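Local coordinates for pollen-specific leucine-rich repeat extensin-like protein 1 (Arabidopsis thaliana, PDB 6TME) that probably acts as a secreted, cell-wall-linked receptor in pollen tubes, its leucine-rich repeat domain binding peptide signals of the RALF family, at residues A53-K56 and A57-S60; F145-N149 and N150-G154. All coordinates share one frame; numbering follows the deposited sequence.

Contact 1 (A53-K56 and A57-S60); sequences AWKK and AFYS. With SO4 (sulfate ion), chain L.
The amide N of Phe58 donates to Lys55 O at 3.0 Å, a nearly straight bond (160° at the hydrogen) that comes in from above the carbonyl plane. It spans three residues, as in a 3-10 turn, and helps lead the chain out of the helix of the N-terminal cap of the leucine-rich repeat domain. One residue earlier, Ala57 N bonds weakly to both Ala53 O and Trp54 O, and its small CB packs against Trp54 O and Tyr107.

With CG beside its own backbone N (chi1 -69°), the Phe58 ring swings back along the helix. Its CE1 corner lies over one face of the indole, 3.3 Å from Trp54 CD1, making a T-shaped pair with the five-membered ring, planes at 66°. Lys55 CA sits over a face of the phenyl ring, a CH-pi contact 3.9 Å from its centroid. The flat, buried Trp54 also packs against Phe128, joining cap and repeats. Lys55, aliphatic along its length, runs extended so that NZ reaches Trp69 O. Farther on, the short hydroxyl side chain of Ser60 bonds to Arg127, and its OG also meets O2 of a sulfate weakly, at 3.2 Å.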
loop_
_atom_site.group_PDB
_atom_site.type_symbol
_atom_site.label_atom_id
_atom_site.label_comp_id
_atom_site.label_asym_id
_atom_site.label_seq_id
_atom_site.Cartn_x
_atom_site.Cartn_y
_atom_site.Cartn_z
ATOM N N ALA A 53 -10.594 -23.489 -17.517
ATOM C CA ALA A 53 -11.744 -23.053 -16.727
ATOM C C ALA A 53 -11.750 -21.534 -16.577
ATOM O O ALA A 53 -12.818 -20.914 -16.578
ATOM C CB ALA A 53 -11.747 -23.730 -15.358
ATOM N N TRP A 54 -10.568 -20.915 -16.494
ATOM C CA TRP A 54 -10.492 -19.461 -16.353
ATOM C C TRP A 54 -10.913 -18.762 -17.644
ATOM O O TRP A 54 -11.720 -17.819 -17.619
ATOM C CB TRP A 54 -9.076 -19.050 -15.942
ATOM C CG TRP A 54 -8.989 -17.708 -15.273
ATOM C CD1 TRP A 54 -10.034 -16.910 -14.881
ATOM C CD2 TRP A 54 -7.791 -17.002 -14.920
ATOM N NE1 TRP A 54 -9.557 -15.752 -14.318
ATOM C CE2 TRP A 54 -8.186 -15.784 -14.321
ATOM C CE3 TRP A 54 -6.423 -17.273 -15.067
ATOM C CZ2 TRP A 54 -7.259 -14.840 -13.865
ATOM C CZ3 TRP A 54 -5.499 -16.342 -14.604
ATOM C CH2 TRP A 54 -5.920 -15.137 -14.009
ATOM N N LYS A 55 -10.396 -19.233 -18.781
ATOM C CA LYS A 55 -10.758 -18.672 -20.082
ATOM C C LYS A 55 -12.259 -18.773 -20.354
ATOM O O LYS A 55 -12.841 -17.875 -20.975
ATOM C CB LYS A 55 -9.964 -19.380 -21.178
ATOM C CG LYS A 55 -10.230 -18.895 -22.603
ATOM C CD LYS A 55 -9.498 -19.786 -23.609
ATOM C CE LYS A 55 -9.494 -19.191 -25.030
ATOM N NZ LYS A 55 -8.867 -20.173 -25.994
ATOM N N LYS A 56 -12.907 -19.861 -19.922
ATOM C CA LYS A 56 -14.368 -19.921 -20.035
ATOM C C LYS A 56 -15.039 -18.761 -19.307
ATOM O O LYS A 56 -16.074 -18.262 -19.762
ATOM C CB LYS A 56 -14.912 -21.241 -19.492
ATOM C CG LYS A 56 -14.699 -22.433 -20.399
ATOM C CD LYS A 56 -15.448 -23.639 -19.823
ATOM C CE LYS A 56 -15.335 -24.878 -20.708
ATOM N NZ LYS A 56 -16.165 -25.994 -20.147
ATOM N N ALA A 57 -14.455 -18.299 -18.197
ATOM C CA ALA A 57 -14.998 -17.162 -17.454
ATOM C C ALA A 57 -14.593 -15.808 -18.020
ATOM O O ALA A 57 -14.987 -14.799 -17.450
ATOM C CB ALA A 57 -14.573 -17.232 -15.986
ATOM N N PHE A 58 -13.834 -15.739 -19.116
ATOM C CA PHE A 58 -13.461 -14.446 -19.691
ATOM C C PHE A 58 -14.618 -13.935 -20.542
ATOM O O PHE A 58 -14.826 -14.403 -21.662
ATOM C CB PHE A 58 -12.197 -14.559 -20.537
ATOM C CG PHE A 58 -10.952 -14.832 -19.751
ATOM C CD1 PHE A 58 -10.978 -14.862 -18.354
ATOM C CD2 PHE A 58 -9.742 -15.028 -20.409
ATOM C CE1 PHE A 58 -9.824 -15.101 -17.620
ATOM C CE2 PHE A 58 -8.575 -15.285 -19.686
ATOM C CZ PHE A 58 -8.618 -15.321 -18.286
ATOM N N TYR A 59 -15.383 -12.965 -20.023
ATOM C CA TYR A 59 -16.474 -12.413 -20.827
ATOM C C TYR A 59 -15.953 -11.454 -21.883
ATOM O O TYR A 59 -16.485 -11.392 -22.998
ATOM C CB TYR A 59 -17.499 -11.699 -19.943
ATOM N N SER A 60 -14.940 -10.672 -21.549
ATOM C CA SER A 60 -14.415 -9.724 -22.513
ATOM C C SER A 60 -12.912 -9.618 -22.330
ATOM O O SER A 60 -12.426 -9.401 -21.217
ATOM C CB SER A 60 -15.075 -8.353 -22.346
ATOM O OG SER A 60 -14.194 -7.344 -22.770
HETATM S S SO4 L . -14.517 -7.772 -26.440
HETATM O O1 SO4 L . -14.867 -7.687 -27.858
HETATM O O2 SO4 L . -15.705 -7.478 -25.635
HETATM O O3 SO4 L . -13.467 -6.794 -26.159
HETATM O O4 SO4 L . -14.041 -9.123 -26.136
#

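Contact 2 (F145-N149 and N150-G154); sequences FDVSN and NRFVG. With SO4 (sulfate ion), chain H.
Asn150 turns its side chain back toward Val147 across the bend between two short strands. Its CB and CG lie beside the carbonyl of Asn149, its own neighbour in the chain, before the amide reaches back. At the tip the amide splits its work: ND2 donates to Val147 O at 3.2 Å, a fairly straight bond (159°) that lies in the amide plane but approaches the carbonyl 72° out of its own plane. ND2 also donates to Val123 O, and OD1 accepts from Phe128 N, so this buried amide is paired at both ends with backbone of the preceding turn. Asparagine suits the place because one flat group carries both donor and acceptor.

Beneath the bend, Val147 CB meets Phe152 CE2 at 3.4 Å, the two side chains crossing at about a right angle in the apolar interior. On the other side of the backbone, Asp146 OD1 takes Ser148 N at 3.0 Å, forming an Asx turn, and Ser148 OG at 2.6 Å through its syn lone pair. Asp146 OD2 bonds to an aromatic side chain of the other protein chain. Arg151 bends at chi2, and its guanidinium edge holds a sulfate, probably from the crystallisation liquor, NE to O3 at 2.6 Å and NH2 to O4 at 2.7 Å, while NH1 folds back to Asn150 O at 3.1 Å. Apolar Phe145, Val147 and Phe152, the inward asparagine at 150 and Gly154 follow the LxLxxNxLxG pattern of a plant leucine-rich repeat.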
loop_
_atom_site.group_PDB
_atom_site.type_symbol
_atom_site.label_atom_id
_atom_site.label_comp_id
_atom_site.label_asym_id
_atom_site.label_seq_id
_atom_site.Cartn_x
_atom_site.Cartn_y
_atom_site.Cartn_z
ATOM N N PHE A 145 0.989 -11.301 -4.525
ATOM C CA PHE A 145 -0.386 -11.377 -4.980
ATOM C C PHE A 145 -0.843 -9.956 -5.233
ATOM O O PHE A 145 -0.915 -9.151 -4.300
ATOM C CB PHE A 145 -1.263 -12.048 -3.921
ATOM C CG PHE A 145 -2.579 -12.501 -4.427
ATOM C CD1 PHE A 145 -2.679 -13.651 -5.221
ATOM C CD2 PHE A 145 -3.742 -11.814 -4.071
ATOM C CE1 PHE A 145 -3.923 -14.086 -5.684
ATOM C CE2 PHE A 145 -4.990 -12.239 -4.530
ATOM C CZ PHE A 145 -5.085 -13.371 -5.339
ATOM N N ASP A 146 -1.129 -9.638 -6.483
ATOM C CA ASP A 146 -1.445 -8.269 -6.866
ATOM C C ASP A 146 -2.748 -8.341 -7.646
ATOM O O ASP A 146 -2.746 -8.714 -8.827
ATOM C CB ASP A 146 -0.320 -7.638 -7.685
ATOM C CG ASP A 146 -0.625 -6.191 -8.109
ATOM O OD1 ASP A 146 -1.617 -5.599 -7.614
ATOM O OD2 ASP A 146 0.133 -5.653 -8.952
ATOM N N VAL A 147 -3.852 -8.022 -6.972
ATOM C CA VAL A 147 -5.141 -7.867 -7.628
ATOM C C VAL A 147 -5.566 -6.396 -7.678
ATOM O O VAL A 147 -6.747 -6.093 -7.800
ATOM C CB VAL A 147 -6.209 -8.756 -6.966
ATOM C CG1 VAL A 147 -5.874 -10.270 -7.225
ATOM C CG2 VAL A 147 -6.328 -8.472 -5.466
ATOM N N SER A 148 -4.605 -5.471 -7.632
ATOM C CA SER A 148 -4.936 -4.050 -7.608
ATOM C C SER A 148 -5.702 -3.626 -8.862
ATOM O O SER A 148 -5.461 -4.128 -9.966
ATOM C CB SER A 148 -3.664 -3.216 -7.465
ATOM O OG SER A 148 -2.779 -3.429 -8.549
ATOM N N ASN A 149 -6.659 -2.714 -8.672
ATOM C CA ASN A 149 -7.383 -2.043 -9.756
ATOM C C ASN A 149 -8.219 -3.033 -10.567
ATOM O O ASN A 149 -8.072 -3.180 -11.782
ATOM C CB ASN A 149 -6.434 -1.251 -10.666
ATOM C CG ASN A 149 -7.185 -0.380 -11.641
ATOM O OD1 ASN A 149 -8.357 -0.035 -11.406
ATOM N ND2 ASN A 149 -6.543 -0.030 -12.743
ATOM N N ASN A 150 -9.124 -3.700 -9.865
ATOM C CA ASN A 150 -10.023 -4.663 -10.483
ATOM C C ASN A 150 -11.440 -4.339 -10.013
ATOM O O ASN A 150 -11.745 -3.219 -9.579
ATOM C CB ASN A 150 -9.556 -6.083 -10.146
ATOM C CG ASN A 150 -8.596 -6.634 -11.186
ATOM O OD1 ASN A 150 -9.023 -7.058 -12.254
ATOM N ND2 ASN A 150 -7.297 -6.623 -10.883
ATOM N N ARG A 151 -12.326 -5.329 -10.084
ATOM C CA ARG A 151 -13.716 -5.174 -9.666
ATOM C C ARG A 151 -14.053 -6.151 -8.551
ATOM O O ARG A 151 -15.172 -6.664 -8.475
ATOM C CB ARG A 151 -14.665 -5.350 -10.851
ATOM C CG ARG A 151 -14.383 -4.368 -11.997
ATOM C CD ARG A 151 -14.904 -2.994 -11.614
ATOM N NE ARG A 151 -14.622 -1.979 -12.629
ATOM C CZ ARG A 151 -13.664 -1.066 -12.507
ATOM N NH1 ARG A 151 -12.890 -1.054 -11.426
ATOM N NH2 ARG A 151 -13.476 -0.171 -13.463
ATOM N N PHE A 152 -13.086 -6.429 -7.685
ATOM C CA PHE A 152 -13.362 -7.295 -6.552
ATOM C C PHE A 152 -14.166 -6.552 -5.486
ATOM O O PHE A 152 -14.086 -5.326 -5.357
ATOM C CB PHE A 152 -12.059 -7.812 -5.970
ATOM C CG PHE A 152 -11.313 -8.711 -6.894
ATOM C CD1 PHE A 152 -11.866 -9.928 -7.296
ATOM C CD2 PHE A 152 -10.059 -8.347 -7.371
ATOM C CE1 PHE A 152 -11.173 -10.773 -8.133
ATOM C CE2 PHE A 152 -9.363 -9.183 -8.219
ATOM C CZ PHE A 152 -9.916 -10.408 -8.591
ATOM N N VAL A 153 -14.950 -7.315 -4.716
ATOM C CA VAL A 153 -15.942 -6.759 -3.805
ATOM C C VAL A 153 -16.043 -7.603 -2.537
ATOM O O VAL A 153 -15.693 -8.787 -2.509
ATOM C CB VAL A 153 -17.347 -6.658 -4.455
ATOM C CG1 VAL A 153 -17.407 -5.539 -5.470
ATOM C CG2 VAL A 153 -17.745 -8.002 -5.083
ATOM N N GLY A 154 -16.560 -6.975 -1.486
ATOM C CA GLY A 154 -16.946 -7.689 -0.297
ATOM C C GLY A 154 -15.816 -7.756 0.703
ATOM O O GLY A 154 -14.834 -7.016 0.624
HETATM S S SO4 H . -15.124 -0.683 -16.041
HETATM O O1 SO4 H . -16.159 -0.752 -17.051
HETATM O O2 SO4 H . -13.770 -0.896 -16.545
HETATM O O3 SO4 H . -15.454 -1.697 -15.053
HETATM O O4 SO4 H . -15.127 0.654 -15.458
HETATM O O HOH W 1 -11.038 1.494 -12.750
#

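In the fold
Contact 1 comes first along the chain, where helix 43-56 of the N-terminal cap runs into a loop; contact 2 follows among the early repeats, between strands 144-146 and 151-153. Their centres are about 17 Å apart and their nearest atoms about 7 Å, so they do not touch. Residues between them make the connection: Phe128 packs on Trp54 of contact 1 and gives its backbone N to Asn150 of contact 2. Strand 151-153 lies in a parallel sheet with 127-130 and 105-106, and Tyr59 and Ser60 pair with Phe105 in a classic beta bulge. Cap and repeats thus form one continuous solenoid, the cap probably shielding the N-terminal end of its hydrophobic core, as in other leucine-rich repeat proteins.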